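Local coordinates for protein photosystem II stability/assembly factor HCF136, chloroplastic (Cyanidioschyzon merolae, PDB 5OJ3) that is probably essential for photosystem II biogenesis, being needed to assemble an early intermediate that includes D2 and cytochrome b559, at residues Asn167-Asn172 against Ile183-Val188; Ser118-Ile123 against Gly133-Thr138; Asp355-Lys360 against Lys394-Asp399. One frame throughout, in Å; residues are numbered along the deposited sequence.

In the fold
All three contacts belong to one seven-bladed beta-propeller. Contacts 1 and 2 are the first hairpins of two successive blades, centres about 11 Å apart, and touch: Phe170 N lies close to Gly137 O, and Arg169 packs on Phe121. Contact 2 is the most buried, with aliphatic side chains on one sheet face and a bulge in its ladder; contact 1 carries a similar bulge but is only partly buried, ending where an exposed tyrosine packs on a proline turn. Contact 3 lies farther out, its centre about 21 Å from the chain's, opposite contact 1. It has no strand ladder: a tryptophan and a lysine hydrogen bond join the chain flanking the outermost strands of two consecutive blades.

Contact 1: Asn167-Asn172 against Ile183-Val188; sequences NYRFSN and IGKPPV
Four backbone hydrogen bonds hold Arg169-Asn172 against Ile183-Lys185. Arg169 and Lys185 exchange two: Arg169 N reaches Lys185 O at 3.2 Å, and Lys185 N meets Arg169 O at 2.7 Å, nearly along the C=O axis. Ser171 N then uses a lone pair of Ile183 O, in the carbonyl plane at 2.8 Å, while Ile183 N returns a bond to Asn172 O at 3.3 Å. Ser171 and Asn172 therefore both face Ile183, which defines a classic beta bulge. Between these pairs Phe170 faces Gly184 in a non-hydrogen-bonded pair, their CA atoms 4.0 Å apart.

Apolar contact gathers at Tyr168, whose ring is swung beside its own backbone N (chi1 -70°). Val188 CG2 sits over one ring face, 3.6 Å from the centroid and 17° off the normal, a CH-pi contact; Pro186, which follows a cis peptide bond, brings CD to the ring edge, 3.3 Å from Tyr168 CD2. At the far end the carboxamide of Asn172 lies obliquely along Ile183, its CG 3.8 Å from Ile183 CG1. An alanine here lacks the carboxamide, and would probably leave Ile183 less well covered and the packing beside the bulge looser.

The like-charged tips of Arg169 and Lys185 come near each other on the face they share, which probably favours neither; Lys185 also has a long, weak ion pair with Glu211.

Residues 169-172 and 183-185 run antiparallel, their axes at 136°; the strands they belong to, 169-176 and 179-185, form the bulged hairpin that opens one four-stranded blade of the propeller.

Contact 2: Ser118-Ile123 against Gly133-Thr138; sequences SVLFDI and GWLVGT
The ring of Phe121 takes Val119 O at its edge, in plane, and packs against Arg169 of the following blade. The indole of Trp134 turns out of the contact: it meets Trp199 edge-to-face, and its NE1 is bonded to Gly195 O. The carboxylate of Asp122 also leads away, with OD1 in a salt bridge to Lys413 and OD2 accepting from Val173 N, so its buried charge is met by the blades before and after.

Backbone pairing centres on Val136. Its O receives Phe121 N at 2.7 Å in an almost straight bond (178° at the hydrogen), although the donor stands above the carbonyl plane. A weak second bond comes from Asp122 N. In return Val136 N gives a bond to Asp122 O at 2.8 Å, nearly along the C=O axis. Two residues facing one make this a classic beta bulge in the antiparallel hairpin of strands 120-125 and 133-137, the first two strands of a propeller blade.

On one face of that hairpin Leu120 CD2 meets Leu135 CD1 tip to tip at 3.7 Å, while Ile123, its CG1 anti to the backbone N (chi1 -176°), crosses Leu135 obliquely, CG1 4.0 Å from Leu135 CB. Trp152 borders Ile123 and Leu135. On the other face Val136 CG2 lies 3.5 Å from Asp122 CB, with Phe170 beyond the valine.

At the open end Ser118 OG donates to Thr138 O at 2.9 Å from above the carbonyl plane, and Thr138 N reaches Val119 O at 3.3 Å, again with the donor above the plane.

Contact 3: Asp355-Lys360 against Lys394-Asp399; sequences DMVDSK and KTWRRD
Trp396 O is gripped across the contact by one hydrogen bond, from Lys360 NZ at 2.8 Å, and the ammonium stands nearly along the C=O axis (167° at the oxygen). The lysine reaches it through a chain bent at both outer torsions (chi3 104°, chi4 -149°), which turns the ammonium toward the carbonyl. Lys360 also touches a crystal neighbour, so this conformation may owe something to the lattice.

The apolar half of the contact is borne by the Trp396 side chain. Val357 approaches at about a right angle and puts CG1, which is anti to its backbone N, at the ring edge, 3.5 Å from Trp396 CD1. The same methyl lies 3.6 Å from Lys394 O, so it sits in the corner formed by the indole edge and the backbone before it. Ser359 O lies 3.3 Å from Trp396 CB. Ser359 OG itself turns elsewhere, to Gly335 O, and the indole NE1 makes a weak bond to Gly393 O.

No beta bridge pairs the two segments. Each is tied instead to its own blade: Asp355 and Val357 by backbone bonds to Phe339 and Leu337 of strand 336-340, Arg397 by one to Arg388 of strand 386-389. Trp396 spans the seam between these consecutive blades, packing on Tyr387, Val377 and Ala379 of its own sheet and on Leu337 of the one before, beside the outermost strands 354-356 and 397-398.

Contact 1: Asn167-Asn172 against Ile183-Val188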
ATOM      1  N   ASN A 167     -13.821  16.771   9.832  1.00 92.09           N
ATOM      2  CA  ASN A 167     -13.225  15.440   9.780  1.00 90.70           C
ATOM      3  C   ASN A 167     -13.106  14.949   8.334  1.00 94.26           C
ATOM      4  O   ASN A 167     -14.000  15.169   7.516  1.00 96.21           O
ATOM      5  CB  ASN A 167     -14.037  14.467  10.650  1.00 88.76           C
ATOM      6  CG  ASN A 167     -15.509  14.414  10.274  1.00 89.84           C
ATOM      7  OD1 ASN A 167     -15.866  14.128   9.133  1.00 87.63           O
ATOM      8  ND2 ASN A 167     -16.371  14.704  11.242  1.00 92.39           N
ATOM      9  N   TYR A 168     -11.986  14.300   8.021  1.00 94.29           N
ATOM     10  CA  TYR A 168     -11.617  13.934   6.661  1.00 93.83           C
ATOM     11  C   TYR A 168     -11.577  12.412   6.500  1.00 91.97           C
ATOM     12  O   TYR A 168     -11.938  11.656   7.408  1.00 90.01           O
ATOM     13  CB  TYR A 168     -10.270  14.558   6.299  1.00 93.96           C
ATOM     14  CG  TYR A 168     -10.273  16.062   6.112  1.00 99.38           C
ATOM     15  CD1 TYR A 168     -10.437  16.925   7.185  1.00102.07           C
ATOM     16  CD2 TYR A 168     -10.093  16.615   4.850  1.00102.17           C
ATOM     17  CE1 TYR A 168     -10.433  18.296   7.010  1.00105.60           C
ATOM     18  CE2 TYR A 168     -10.091  17.980   4.662  1.00105.14           C
ATOM     19  CZ  TYR A 168     -10.258  18.819   5.743  1.00106.78           C
ATOM     20  OH  TYR A 168     -10.252  20.182   5.555  1.00109.37           O
ATOM     21  N   ARG A 169     -11.140  11.964   5.322  1.00 86.82           N
ATOM     22  CA  ARG A 169     -10.768  10.569   5.101  1.00 83.34           C
ATOM     23  C   ARG A 169      -9.264  10.441   5.293  1.00 78.99           C
ATOM     24  O   ARG A 169      -8.492  11.111   4.603  1.00 77.09           O
ATOM     25  CB  ARG A 169     -11.162  10.092   3.702  1.00 86.16           C
ATOM     26  CG  ARG A 169     -10.410   8.828   3.239  1.00 86.72           C
ATOM     27  CD  ARG A 169     -10.190   8.807   1.724  1.00 89.48           C
ATOM     28  NE  ARG A 169      -9.078   7.945   1.317  1.00 89.34           N
ATOM     29  CZ  ARG A 169      -8.796   7.629   0.054  1.00 90.93           C
ATOM     30  NH1 ARG A 169      -9.549   8.093  -0.933  1.00 93.36           N
ATOM     31  NH2 ARG A 169      -7.759   6.851  -0.227  1.00 88.89           N
ATOM     32  N   PHE A 170      -8.849   9.585   6.222  1.00 71.97           N
ATOM     33  CA  PHE A 170      -7.442   9.434   6.573  1.00 67.40           C
ATOM     34  C   PHE A 170      -6.850   8.260   5.805  1.00 70.05           C
ATOM     35  O   PHE A 170      -7.275   7.113   5.987  1.00 70.19           O
ATOM     36  CB  PHE A 170      -7.280   9.251   8.080  1.00 62.73           C
ATOM     37  CG  PHE A 170      -7.448  10.525   8.845  1.00 63.78           C
ATOM     38  CD1 PHE A 170      -6.425  11.456   8.891  1.00 63.39           C
ATOM     39  CD2 PHE A 170      -8.640  10.812   9.487  1.00 66.13           C
ATOM     40  CE1 PHE A 170      -6.580  12.638   9.580  1.00 66.95           C
ATOM     41  CE2 PHE A 170      -8.801  11.992  10.179  1.00 68.67           C
ATOM     42  CZ  PHE A 170      -7.772  12.907  10.223  1.00 69.64           C
ATOM     43  N   SER A 171      -5.861   8.553   4.958  1.00 72.96           N
ATOM     44  CA  SER A 171      -5.367   7.567   4.003  1.00 75.05           C
ATOM     45  C   SER A 171      -4.367   6.608   4.636  1.00 77.62           C
ATOM     46  O   SER A 171      -4.475   5.389   4.454  1.00 80.99           O
ATOM     47  CB  SER A 171      -4.744   8.274   2.798  1.00 74.45           C
ATOM     48  OG  SER A 171      -5.741   8.909   2.018  1.00 77.40           O
ATOM     49  N   ASN A 172      -3.385   7.123   5.372  1.00 80.28           N
ATOM     50  CA  ASN A 172      -2.385   6.230   5.943  1.00 79.47           C
ATOM     51  C   ASN A 172      -1.757   6.862   7.178  1.00 77.80           C
ATOM     52  O   ASN A 172      -1.902   8.058   7.441  1.00 80.00           O
ATOM     53  CB  ASN A 172      -1.301   5.866   4.918  1.00 81.48           C
ATOM     54  CG  ASN A 172      -0.830   7.058   4.112  1.00 86.47           C
ATOM     55  OD1 ASN A 172      -1.562   7.587   3.274  1.00 89.60           O
ATOM     56  ND2 ASN A 172       0.401   7.486   4.359  1.00 86.62           N
ATOM     57  N   ILE A 183      -1.740  11.270   6.746  1.00 57.77           N
ATOM     58  CA  ILE A 183      -2.244  12.115   5.672  1.00 62.36           C
ATOM     59  C   ILE A 183      -3.679  11.708   5.365  1.00 68.80           C
ATOM     60  O   ILE A 183      -4.124  10.606   5.693  1.00 68.44           O
ATOM     61  CB  ILE A 183      -1.382  12.056   4.388  1.00 57.91           C
ATOM     62  CG1 ILE A 183      -1.596  10.742   3.637  1.00 55.52           C
ATOM     63  CG2 ILE A 183       0.089  12.264   4.712  1.00 55.87           C
ATOM     64  CD1 ILE A 183      -0.581  10.507   2.540  1.00 41.51           C
ATOM     65  N   GLY A 184      -4.408  12.623   4.723  1.00 76.01           N
ATOM     66  CA  GLY A 184      -5.809  12.403   4.438  1.00 79.37           C
ATOM     67  C   GLY A 184      -6.257  13.121   3.182  1.00 83.31           C
ATOM     68  O   GLY A 184      -5.476  13.806   2.520  1.00 84.10           O
ATOM     69  N   LYS A 185      -7.542  12.953   2.860  1.00 79.75           N
ATOM     70  CA  LYS A 185      -8.173  13.590   1.713  1.00 77.38           C
ATOM     71  C   LYS A 185      -9.405  14.367   2.159  1.00 76.85           C
ATOM     72  O   LYS A 185     -10.209  13.848   2.946  1.00 72.94           O
ATOM     73  CB  LYS A 185      -8.577  12.557   0.650  1.00 76.11           C
ATOM     74  CG  LYS A 185      -9.741  12.996  -0.231  1.00 77.84           C
ATOM     75  CD  LYS A 185      -9.988  12.025  -1.374  1.00 75.99           C
ATOM     76  CE  LYS A 185      -8.833  12.026  -2.363  1.00 73.56           C
ATOM     77  NZ  LYS A 185      -9.097  11.079  -3.481  1.00 72.95           N
ATOM     78  N   PRO A 186      -9.587  15.618   1.689  1.00 80.12           N
ATOM     79  CA  PRO A 186      -8.711  16.526   0.935  1.00 81.08           C
ATOM     80  C   PRO A 186      -7.324  16.710   1.560  1.00 78.53           C
ATOM     81  O   PRO A 186      -7.152  16.330   2.718  1.00 76.52           O
ATOM     82  CB  PRO A 186      -9.500  17.836   0.960  1.00 83.71           C
ATOM     83  CG  PRO A 186     -10.902  17.383   0.868  1.00 85.51           C
ATOM     84  CD  PRO A 186     -10.979  16.107   1.682  1.00 83.53           C
ATOM     85  N   PRO A 187      -6.358  17.282   0.808  1.00 79.85           N
ATOM     86  CA  PRO A 187      -4.967  17.301   1.290  1.00 77.32           C
ATOM     87  C   PRO A 187      -4.814  17.803   2.717  1.00 77.66           C
ATOM     88  O   PRO A 187      -5.003  18.989   3.001  1.00 80.70           O
ATOM     89  CB  PRO A 187      -4.271  18.239   0.297  1.00 77.55           C
ATOM     90  CG  PRO A 187      -5.048  18.089  -0.959  1.00 79.32           C
ATOM     91  CD  PRO A 187      -6.475  17.833  -0.556  1.00 81.61           C
ATOM     92  N   VAL A 188      -4.451  16.892   3.616  1.00 75.20           N
ATOM     93  CA  VAL A 188      -4.278  17.180   5.037  1.00 74.35           C
ATOM     94  C   VAL A 188      -3.130  16.322   5.545  1.00 71.46           C
ATOM     95  O   VAL A 188      -3.029  15.142   5.204  1.00 69.90           O
ATOM     96  CB  VAL A 188      -5.572  16.906   5.843  1.00 73.79           C
ATOM     97  CG1 VAL A 188      -5.316  17.036   7.335  1.00 73.80           C
ATOM     98  CG2 VAL A 188      -6.688  17.854   5.432  1.00 77.37           C
TER

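Contact 2: Ser118-Ile123 against Gly133-Thr138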
ATOM      1  N   SER A 118     -17.103   3.156   9.632  1.00 83.98           N
ATOM      2  CA  SER A 118     -16.212   3.690   8.610  1.00 80.40           C
ATOM      3  C   SER A 118     -15.302   2.593   8.059  1.00 74.16           C
ATOM      4  O   SER A 118     -15.064   1.576   8.712  1.00 73.58           O
ATOM      5  CB  SER A 118     -15.389   4.829   9.208  1.00 83.03           C
ATOM      6  OG  SER A 118     -14.194   5.048   8.501  1.00 82.29           O
ATOM      7  N   VAL A 119     -14.762   2.811   6.853  1.00 69.43           N
ATOM      8  CA  VAL A 119     -13.878   1.820   6.237  1.00 66.68           C
ATOM      9  C   VAL A 119     -12.428   2.130   6.582  1.00 60.74           C
ATOM     10  O   VAL A 119     -11.961   3.267   6.428  1.00 59.83           O
ATOM     11  CB  VAL A 119     -14.086   1.705   4.713  1.00 68.70           C
ATOM     12  CG1 VAL A 119     -13.994   3.030   3.993  1.00 69.78           C
ATOM     13  CG2 VAL A 119     -13.082   0.687   4.126  1.00 67.32           C
ATOM     14  N   LEU A 120     -11.724   1.103   7.057  1.00 56.22           N
ATOM     15  CA  LEU A 120     -10.364   1.221   7.567  1.00 54.19           C
ATOM     16  C   LEU A 120      -9.361   1.324   6.424  1.00 51.95           C
ATOM     17  O   LEU A 120      -9.442   0.572   5.447  1.00 49.57           O
ATOM     18  CB  LEU A 120     -10.036   0.003   8.427  1.00 53.60           C
ATOM     19  CG  LEU A 120     -11.094  -0.409   9.445  1.00 56.64           C
ATOM     20  CD1 LEU A 120     -10.614  -1.604  10.218  1.00 57.82           C
ATOM     21  CD2 LEU A 120     -11.415   0.721  10.389  1.00 57.07           C
ATOM     22  N   PHE A 121      -8.417   2.260   6.540  1.00 50.92           N
ATOM     23  CA  PHE A 121      -7.477   2.506   5.457  1.00 48.45           C
ATOM     24  C   PHE A 121      -6.033   2.155   5.769  1.00 48.64           C
ATOM     25  O   PHE A 121      -5.313   1.742   4.857  1.00 49.75           O
ATOM     26  CB  PHE A 121      -7.546   3.969   5.012  1.00 47.46           C
ATOM     27  CG  PHE A 121      -8.513   4.189   3.901  1.00 47.65           C
ATOM     28  CD1 PHE A 121      -9.875   4.071   4.113  1.00 50.60           C
ATOM     29  CD2 PHE A 121      -8.057   4.450   2.619  1.00 46.07           C
ATOM     30  CE1 PHE A 121     -10.767   4.254   3.077  1.00 51.39           C
ATOM     31  CE2 PHE A 121      -8.941   4.619   1.580  1.00 47.16           C
ATOM     32  CZ  PHE A 121     -10.302   4.531   1.806  1.00 49.10           C
ATOM     33  N   ASP A 122      -5.579   2.308   7.011  1.00 47.85           N
ATOM     34  CA  ASP A 122      -4.209   1.932   7.334  1.00 45.15           C
ATOM     35  C   ASP A 122      -4.052   1.771   8.838  1.00 46.93           C
ATOM     36  O   ASP A 122      -4.834   2.300   9.632  1.00 45.49           O
ATOM     37  CB  ASP A 122      -3.195   2.951   6.807  1.00 42.20           C
ATOM     38  CG  ASP A 122      -1.792   2.381   6.724  1.00 41.47           C
ATOM     39  OD1 ASP A 122      -1.652   1.144   6.830  1.00 42.04           O
ATOM     40  OD2 ASP A 122      -0.831   3.164   6.566  1.00 38.75           O
ATOM     41  N   ILE A 123      -3.013   1.028   9.207  1.00 50.11           N
ATOM     42  CA  ILE A 123      -2.644   0.784  10.595  1.00 52.68           C
ATOM     43  C   ILE A 123      -1.126   0.677  10.658  1.00 54.35           C
ATOM     44  O   ILE A 123      -0.497   0.095   9.769  1.00 56.43           O
ATOM     45  CB  ILE A 123      -3.344  -0.483  11.140  1.00 53.69           C
ATOM     46  CG1 ILE A 123      -3.032  -0.696  12.621  1.00 56.81           C
ATOM     47  CG2 ILE A 123      -2.980  -1.711  10.313  1.00 51.10           C
ATOM     48  CD1 ILE A 123      -3.788  -1.854  13.230  1.00 60.31           C
ATOM     49  N   GLY A 133      -0.046   1.299  18.740  1.00 67.33           N
ATOM     50  CA  GLY A 133      -0.320   1.543  17.338  1.00 50.86           C
ATOM     51  C   GLY A 133      -1.618   2.285  17.103  1.00 60.34           C
ATOM     52  O   GLY A 133      -2.450   2.437  18.001  1.00 63.86           O
ATOM     53  N   TRP A 134      -1.777   2.743  15.859  1.00 58.13           N
ATOM     54  CA  TRP A 134      -2.887   3.586  15.435  1.00 58.49           C
ATOM     55  C   TRP A 134      -3.464   3.042  14.134  1.00 56.26           C
ATOM     56  O   TRP A 134      -2.762   2.383  13.361  1.00 55.03           O
ATOM     57  CB  TRP A 134      -2.445   5.041  15.211  1.00 61.17           C
ATOM     58  CG  TRP A 134      -2.062   5.806  16.446  1.00 68.96           C
ATOM     59  CD1 TRP A 134      -0.902   5.689  17.156  1.00 70.57           C
ATOM     60  CD2 TRP A 134      -2.821   6.840  17.092  1.00 75.31           C
ATOM     61  NE1 TRP A 134      -0.897   6.572  18.209  1.00 73.94           N
ATOM     62  CE2 TRP A 134      -2.064   7.290  18.192  1.00 77.50           C
ATOM     63  CE3 TRP A 134      -4.069   7.419  16.852  1.00 77.43           C
ATOM     64  CZ2 TRP A 134      -2.517   8.291  19.050  1.00 81.49           C
ATOM     65  CZ3 TRP A 134      -4.514   8.417  17.708  1.00 80.51           C
ATOM     66  CH2 TRP A 134      -3.740   8.842  18.790  1.00 82.48           C
ATOM     67  N   LEU A 135      -4.751   3.316  13.902  1.00 58.31           N
ATOM     68  CA  LEU A 135      -5.448   2.892  12.691  1.00 59.82           C
ATOM     69  C   LEU A 135      -6.342   4.033  12.211  1.00 63.02           C
ATOM     70  O   LEU A 135      -6.903   4.780  13.016  1.00 62.85           O
ATOM     71  CB  LEU A 135      -6.260   1.584  12.882  1.00 58.60           C
ATOM     72  CG  LEU A 135      -7.630   1.474  13.572  1.00 62.62           C
ATOM     73  CD1 LEU A 135      -8.762   1.937  12.676  1.00 65.64           C
ATOM     74  CD2 LEU A 135      -7.900   0.037  14.005  1.00 62.38           C
ATOM     75  N   VAL A 136      -6.482   4.158  10.892  1.00 63.88           N
ATOM     76  CA  VAL A 136      -7.096   5.324  10.274  1.00 66.28           C
ATOM     77  C   VAL A 136      -8.200   4.865   9.330  1.00 67.11           C
ATOM     78  O   VAL A 136      -8.203   3.728   8.840  1.00 67.07           O
ATOM     79  CB  VAL A 136      -6.067   6.155   9.475  1.00 66.12           C
ATOM     80  CG1 VAL A 136      -5.131   6.913  10.421  1.00 65.73           C
ATOM     81  CG2 VAL A 136      -5.278   5.275   8.494  1.00 65.43           C
ATOM     82  N   GLY A 137      -9.164   5.750   9.102  1.00 69.42           N
ATOM     83  CA  GLY A 137     -10.287   5.431   8.252  1.00 70.27           C
ATOM     84  C   GLY A 137     -11.006   6.655   7.711  1.00 72.02           C
ATOM     85  O   GLY A 137     -10.455   7.756   7.653  1.00 71.92           O
ATOM     86  N   THR A 138     -12.249   6.428   7.296  1.00 73.62           N
ATOM     87  CA  THR A 138     -13.142   7.428   6.728  1.00 78.28           C
ATOM     88  C   THR A 138     -13.823   8.267   7.808  1.00 81.24           C
ATOM     89  O   THR A 138     -13.847   7.918   8.988  1.00 80.84           O
ATOM     90  CB  THR A 138     -14.192   6.754   5.856  1.00 82.72           C
ATOM     91  OG1 THR A 138     -13.597   5.632   5.207  1.00 87.28           O
ATOM     92  CG2 THR A 138     -14.755   7.704   4.803  1.00 92.01           C
TER

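Contact 3: Asp355-Lys360 against Lys394-Asp399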
ATOM      1  N   ASP A 355       5.260 -14.505 -14.021  1.00 55.00           N
ATOM      2  CA  ASP A 355       4.799 -15.882 -14.141  1.00 59.97           C
ATOM      3  C   ASP A 355       3.366 -15.948 -13.627  1.00 58.73           C
ATOM      4  O   ASP A 355       3.122 -15.774 -12.429  1.00 54.81           O
ATOM      5  CB  ASP A 355       5.709 -16.828 -13.361  1.00 64.90           C
ATOM      6  CG  ASP A 355       7.108 -16.904 -13.942  1.00 72.48           C
ATOM      7  OD1 ASP A 355       7.280 -16.570 -15.134  1.00 75.21           O
ATOM      8  OD2 ASP A 355       8.036 -17.296 -13.202  1.00 75.76           O
ATOM      9  N   MET A 356       2.422 -16.209 -14.527  1.00 61.95           N
ATOM     10  CA  MET A 356       1.013 -16.195 -14.163  1.00 59.69           C
ATOM     11  C   MET A 356       0.638 -17.452 -13.389  1.00 59.14           C
ATOM     12  O   MET A 356       1.181 -18.539 -13.611  1.00 61.38           O
ATOM     13  CB  MET A 356       0.127 -16.055 -15.403  1.00 61.58           C
ATOM     14  CG  MET A 356       0.405 -14.814 -16.227  1.00 63.62           C
ATOM     15  SD  MET A 356      -0.021 -13.342 -15.269  1.00 63.15           S
ATOM     16  CE  MET A 356       0.983 -12.097 -16.059  1.00 59.97           C
ATOM     17  N   VAL A 357      -0.305 -17.286 -12.469  1.00 57.67           N
ATOM     18  CA  VAL A 357      -0.735 -18.345 -11.570  1.00 60.69           C
ATOM     19  C   VAL A 357      -2.256 -18.419 -11.612  1.00 64.18           C
ATOM     20  O   VAL A 357      -2.933 -17.432 -11.915  1.00 63.17           O
ATOM     21  CB  VAL A 357      -0.198 -18.072 -10.139  1.00 57.48           C
ATOM     22  CG1 VAL A 357      -0.949 -18.858  -9.071  1.00 60.22           C
ATOM     23  CG2 VAL A 357       1.295 -18.363 -10.072  1.00 55.74           C
ATOM     24  N   ASP A 358      -2.796 -19.598 -11.304  1.00 67.96           N
ATOM     25  CA  ASP A 358      -4.242 -19.806 -11.262  1.00 68.91           C
ATOM     26  C   ASP A 358      -4.689 -19.451  -9.849  1.00 64.72           C
ATOM     27  O   ASP A 358      -4.582 -20.264  -8.927  1.00 63.29           O
ATOM     28  CB  ASP A 358      -4.585 -21.242 -11.644  1.00 73.91           C
ATOM     29  CG  ASP A 358      -6.072 -21.549 -11.542  1.00 75.49           C
ATOM     30  OD1 ASP A 358      -6.863 -20.654 -11.180  1.00 73.91           O
ATOM     31  OD2 ASP A 358      -6.450 -22.705 -11.830  1.00 78.55           O
ATOM     32  N   SER A 359      -5.169 -18.213  -9.682  1.00 63.84           N
ATOM     33  CA  SER A 359      -5.641 -17.742  -8.382  1.00 63.16           C
ATOM     34  C   SER A 359      -6.811 -18.562  -7.852  1.00 66.32           C
ATOM     35  O   SER A 359      -6.988 -18.660  -6.632  1.00 66.09           O
ATOM     36  CB  SER A 359      -6.023 -16.266  -8.465  1.00 61.77           C
ATOM     37  OG  SER A 359      -7.058 -16.057  -9.410  1.00 64.35           O
ATOM     38  N   LYS A 360      -7.644 -19.109  -8.744  1.00 66.93           N
ATOM     39  CA  LYS A 360      -8.818 -19.910  -8.387  1.00 68.69           C
ATOM     40  C   LYS A 360      -9.903 -19.080  -7.716  1.00 71.00           C
ATOM     41  O   LYS A 360     -10.764 -19.619  -7.014  1.00 71.01           O
ATOM     42  CB  LYS A 360      -8.435 -21.107  -7.509  1.00 67.37           C
ATOM     43  CG  LYS A 360      -7.808 -22.264  -8.275  1.00 73.37           C
ATOM     44  CD  LYS A 360      -6.995 -23.133  -7.342  1.00 74.97           C
ATOM     45  CE  LYS A 360      -7.672 -24.429  -6.966  1.00 77.20           C
ATOM     46  NZ  LYS A 360      -7.270 -24.857  -5.595  1.00 72.26           N
ATOM     47  N   LYS A 394       2.187 -20.238  -5.587  1.00 65.05           N
ATOM     48  CA  LYS A 394       2.140 -21.138  -6.730  1.00 65.20           C
ATOM     49  C   LYS A 394       0.802 -21.871  -6.856  1.00 64.38           C
ATOM     50  O   LYS A 394       0.306 -22.055  -7.972  1.00 66.46           O
ATOM     51  CB  LYS A 394       3.308 -22.121  -6.644  1.00 68.24           C
ATOM     52  CG  LYS A 394       4.656 -21.389  -6.641  1.00 69.87           C
ATOM     53  CD  LYS A 394       4.973 -20.727  -7.969  1.00 71.74           C
ATOM     54  CE  LYS A 394       6.300 -19.982  -7.886  1.00 69.40           C
ATOM     55  NZ  LYS A 394       6.197 -18.797  -6.982  1.00 63.45           N
ATOM     56  N   THR A 395       0.199 -22.293  -5.742  1.00 63.31           N
ATOM     57  CA  THR A 395      -1.127 -22.904  -5.739  1.00 65.21           C
ATOM     58  C   THR A 395      -1.978 -22.202  -4.691  1.00 62.86           C
ATOM     59  O   THR A 395      -1.499 -21.901  -3.593  1.00 61.27           O
ATOM     60  CB  THR A 395      -1.076 -24.415  -5.449  1.00 69.39           C
ATOM     61  OG1 THR A 395      -0.543 -24.642  -4.142  1.00 71.05           O
ATOM     62  CG2 THR A 395      -0.223 -25.136  -6.487  1.00 71.66           C
ATOM     63  N   TRP A 396      -3.248 -21.966  -5.014  1.00 59.95           N
ATOM     64  CA  TRP A 396      -4.086 -21.111  -4.187  1.00 59.01           C
ATOM     65  C   TRP A 396      -5.342 -21.849  -3.749  1.00 65.36           C
ATOM     66  O   TRP A 396      -5.878 -22.679  -4.483  1.00 70.43           O
ATOM     67  CB  TRP A 396      -4.459 -19.837  -4.944  1.00 54.27           C
ATOM     68  CG  TRP A 396      -3.336 -18.862  -4.972  1.00 49.05           C
ATOM     69  CD1 TRP A 396      -2.330 -18.803  -5.888  1.00 47.14           C
ATOM     70  CD2 TRP A 396      -3.090 -17.809  -4.035  1.00 45.30           C
ATOM     71  NE1 TRP A 396      -1.470 -17.777  -5.581  1.00 44.59           N
ATOM     72  CE2 TRP A 396      -1.916 -17.150  -4.448  1.00 44.24           C
ATOM     73  CE3 TRP A 396      -3.750 -17.357  -2.888  1.00 43.43           C
ATOM     74  CZ2 TRP A 396      -1.387 -16.065  -3.756  1.00 42.97           C
ATOM     75  CZ3 TRP A 396      -3.221 -16.278  -2.201  1.00 42.90           C
ATOM     76  CH2 TRP A 396      -2.052 -15.644  -2.638  1.00 42.45           C
ATOM     77  N   ARG A 397      -5.793 -21.540  -2.535  1.00 66.35           N
ATOM     78  CA  ARG A 397      -7.004 -22.081  -1.939  1.00 70.36           C
ATOM     79  C   ARG A 397      -7.848 -20.928  -1.410  1.00 70.18           C
ATOM     80  O   ARG A 397      -7.370 -19.804  -1.279  1.00 68.84           O
ATOM     81  CB  ARG A 397      -6.634 -23.077  -0.847  1.00 74.07           C
ATOM     82  CG  ARG A 397      -5.664 -24.165  -1.339  1.00 78.36           C
ATOM     83  CD  ARG A 397      -5.024 -24.936  -0.200  1.00 81.45           C
ATOM     84  NE  ARG A 397      -5.762 -24.792   1.049  1.00 82.62           N
ATOM     85  CZ  ARG A 397      -5.187 -24.711   2.245  1.00 82.10           C
ATOM     86  NH1 ARG A 397      -3.866 -24.744   2.353  1.00 81.28           N
ATOM     87  NH2 ARG A 397      -5.937 -24.590   3.332  1.00 83.06           N
ATOM     88  N   ARG A 398      -9.113 -21.201  -1.088  1.00 73.00           N
ATOM     89  CA  ARG A 398      -9.991 -20.179  -0.515  1.00 73.10           C
ATOM     90  C   ARG A 398     -10.393 -20.587   0.895  1.00 75.10           C
ATOM     91  O   ARG A 398     -11.150 -21.548   1.074  1.00 80.48           O
ATOM     92  CB  ARG A 398     -11.225 -19.942  -1.382  1.00 77.14           C
ATOM     93  CG  ARG A 398     -12.302 -19.110  -0.675  1.00 81.10           C
ATOM     94  CD  ARG A 398     -13.618 -19.845  -0.540  1.00 89.96           C
ATOM     95  NE  ARG A 398     -14.556 -19.148   0.341  1.00 94.02           N
ATOM     96  CZ  ARG A 398     -15.526 -18.341  -0.080  1.00 95.85           C
ATOM     97  NH1 ARG A 398     -15.687 -18.105  -1.376  1.00 96.51           N
ATOM     98  NH2 ARG A 398     -16.331 -17.760   0.799  1.00 96.42           N
ATOM     99  N   ASP A 399      -9.884 -19.866   1.883  1.00 74.04           N
ATOM    100  CA  ASP A 399     -10.136 -20.156   3.288  1.00 78.08           C
ATOM    101  C   ASP A 399     -11.608 -19.939   3.628  1.00 80.59           C
ATOM    102  O   ASP A 399     -12.062 -18.790   3.636  1.00 76.05           O
ATOM    103  CB  ASP A 399      -9.227 -19.269   4.144  1.00 78.47           C
ATOM    104  CG  ASP A 399      -8.979 -19.836   5.523  1.00 84.54           C
ATOM    105  OD1 ASP A 399      -8.872 -19.044   6.477  1.00 84.53           O
ATOM    106  OD2 ASP A 399      -8.874 -21.075   5.656  1.00 87.15           O
TER